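Local coordinates for aminopeptidase-like protein (PDB 5JM6), which is probably a zinc-dependent metalloaminopeptidase of the M18 family that assembles into a dodecamer and is linked to the Cvt pathway of selective autophagy, at residues L174-R179 against W199-I204. Sequence-based numbering, arbitrary orientation.
Sequences LSVGGR and WPVARI
L174 and A202 form a single antiparallel hydrogen-bonded pair carrying a classic beta bulge, V201 and A202 both facing L174, where the start of strand 174-183 meets the loop that follows its hairpin partner, strand 190-196. L174 N gives a bond to A202 O (2.9 Å), and A202 N returns one to L174 O (2.9 Å, 156° at the hydrogen). V201 N also lies 2.8 Å from L174 O, but at 119° its bond is weak, so one carbonyl faces two successive N-H groups of the bulge. P200, just before them, lacks an N-H and can give the L174 carbonyl no bond, so the donors come from V201 and A202.

Side chains fill in around the bridge. The L174 CB lies 3.9 Å from the CB of A202, an ordinary contact and the one A202 can offer with its lone methyl. With CG anti to the carbonyl carbon (chi1 -53°), L174 places CD1 against I204, CD1 to CD1 at 4.1 Å, and it also packs on L284 of strand 277-286. An alanine here would remove CG and both methyls and would probably leave a gap beside I204 CD1 and L284. On the bulge, V201 CG2 meets V176 CG1 at 3.9 Å, the two beta-branched side chains touching methyl to methyl and crossing at an angle. S175 suits its place by having a short polar arm: OG bonds to the carbonyl O of V197, just past the end of strand 190-196.

On the loop side a second subunit closes over the bulge: its L295 packs on W199 and V201, and its F301 on P200 and R203. Beyond the bridge, strand 174-183 runs on between strands 190-196 and 277-286 of the six-stranded antiparallel sheet, with V176 packed on L282 and L284 of strand 277-286 and on L261 of helix 259-268.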
loop_
_atom_site.group_PDB
_atom_site.type_symbol
_atom_site.label_atom_id
_atom_site.label_comp_id
_atom_site.label_asym_id
_atom_site.label_seq_id
_atom_site.Cartn_x
_atom_site.Cartn_y
_atom_site.Cartn_z
ATOM N N LEU A 174 37.673 19.115 -8.408
ATOM C CA LEU A 174 38.153 19.007 -7.039
ATOM C C LEU A 174 39.666 18.993 -6.987
ATOM O O LEU A 174 40.325 18.329 -7.786
ATOM C CB LEU A 174 37.600 17.748 -6.367
ATOM C CG LEU A 174 36.088 17.531 -6.402
ATOM C CD1 LEU A 174 35.741 16.173 -5.810
ATOM C CD2 LEU A 174 35.353 18.644 -5.669
ATOM N N SER A 175 40.212 19.739 -6.037
ATOM C CA SER A 175 41.637 19.701 -5.782
ATOM C C SER A 175 41.848 19.091 -4.405
ATOM O O SER A 175 40.884 18.742 -3.719
ATOM C CB SER A 175 42.248 21.100 -5.870
ATOM O OG SER A 175 43.657 21.032 -6.001
ATOM N N VAL A 176 43.104 18.954 -4.005
ATOM C CA VAL A 176 43.425 18.334 -2.730
ATOM C C VAL A 176 44.390 19.229 -1.961
ATOM O O VAL A 176 45.183 19.960 -2.555
ATOM C CB VAL A 176 44.022 16.916 -2.929
ATOM C CG1 VAL A 176 45.378 16.988 -3.615
ATOM C CG2 VAL A 176 44.118 16.172 -1.603
ATOM N N GLY A 177 44.294 19.192 -0.638
ATOM C CA GLY A 177 45.156 19.990 0.208
ATOM C C GLY A 177 45.036 19.561 1.651
ATOM O O GLY A 177 44.174 18.757 2.003
ATOM N N GLY A 178 45.919 20.085 2.490
ATOM C CA GLY A 178 45.904 19.738 3.892
ATOM C C GLY A 178 47.295 19.813 4.474
ATOM O O GLY A 178 48.154 20.545 3.981
ATOM N N ARG A 179 47.515 19.049 5.533
ATOM C CA ARG A 179 48.815 19.015 6.177
ATOM C C ARG A 179 49.486 17.656 6.032
ATOM O O ARG A 179 48.823 16.624 5.924
ATOM C CB ARG A 179 48.679 19.369 7.650
ATOM C CG ARG A 179 47.848 18.382 8.432
ATOM C CD ARG A 179 47.951 18.685 9.900
ATOM N NE ARG A 179 47.164 17.770 10.714
ATOM C CZ ARG A 179 46.933 17.957 12.007
ATOM N NH1 ARG A 179 47.429 19.025 12.615
ATOM N NH2 ARG A 179 46.207 17.082 12.690
ATOM N N TRP A 199 45.829 22.599 -9.373
ATOM C CA TRP A 199 44.895 22.266 -10.445
ATOM C C TRP A 199 43.978 21.139 -9.975
ATOM O O TRP A 199 44.320 20.425 -9.031
ATOM C CB TRP A 199 45.646 21.869 -11.721
ATOM C CG TRP A 199 46.229 20.492 -11.686
ATOM C CD1 TRP A 199 45.591 19.322 -11.983
ATOM C CD2 TRP A 199 47.574 20.138 -11.348
ATOM N NE1 TRP A 199 46.452 18.263 -11.843
ATOM C CE2 TRP A 199 47.678 18.737 -11.455
ATOM C CE3 TRP A 199 48.702 20.870 -10.962
ATOM C CZ2 TRP A 199 48.861 18.053 -11.190
ATOM C CZ3 TRP A 199 49.876 20.190 -10.701
ATOM C CH2 TRP A 199 49.947 18.795 -10.816
ATOM N N PRO A 200 42.796 20.992 -10.601
ATOM C CA PRO A 200 41.884 19.934 -10.142
ATOM C C PRO A 200 42.438 18.527 -10.366
ATOM O O PRO A 200 42.727 18.161 -11.506
ATOM C CB PRO A 200 40.630 20.156 -11.001
ATOM C CG PRO A 200 40.761 21.548 -11.545
ATOM C CD PRO A 200 42.220 21.789 -11.696
ATOM N N VAL A 201 42.569 17.745 -9.298
ATOM C CA VAL A 201 43.001 16.357 -9.432
ATOM C C VAL A 201 41.887 15.317 -9.352
ATOM O O VAL A 201 42.085 14.167 -9.737
ATOM C CB VAL A 201 44.045 16.001 -8.359
ATOM C CG1 VAL A 201 45.295 16.842 -8.540
ATOM C CG2 VAL A 201 43.462 16.191 -6.968
ATOM N N ALA A 202 40.712 15.719 -8.881
ATOM C CA ALA A 202 39.686 14.739 -8.539
ATOM C C ALA A 202 38.324 15.158 -9.042
ATOM O O ALA A 202 38.056 16.341 -9.249
ATOM C CB ALA A 202 39.639 14.515 -7.034
ATOM N N ARG A 203 37.481 14.165 -9.289
ATOM C CA ARG A 203 36.142 14.429 -9.766
ATOM C C ARG A 203 35.189 13.289 -9.424
ATOM O O ARG A 203 35.564 12.119 -9.507
ATOM C CB ARG A 203 36.207 14.674 -11.268
ATOM C CG ARG A 203 34.905 14.618 -11.992
ATOM C CD ARG A 203 35.061 15.326 -13.308
ATOM N NE ARG A 203 34.501 16.666 -13.281
ATOM C CZ ARG A 203 33.364 16.985 -13.881
ATOM N NH1 ARG A 203 32.695 16.056 -14.547
ATOM N NH2 ARG A 203 32.897 18.223 -13.822
ATOM N N ILE A 204 33.956 13.626 -9.061
ATOM C CA ILE A 204 32.934 12.612 -8.854
ATOM C C ILE A 204 31.934 12.727 -9.999
ATOM O O ILE A 204 31.077 13.611 -9.996
ATOM C CB ILE A 204 32.238 12.798 -7.489
ATOM C CG1 ILE A 204 33.278 12.766 -6.364
ATOM C CG2 ILE A 204 31.170 11.741 -7.274
ATOM C CD1 ILE A 204 32.802 13.369 -5.063
#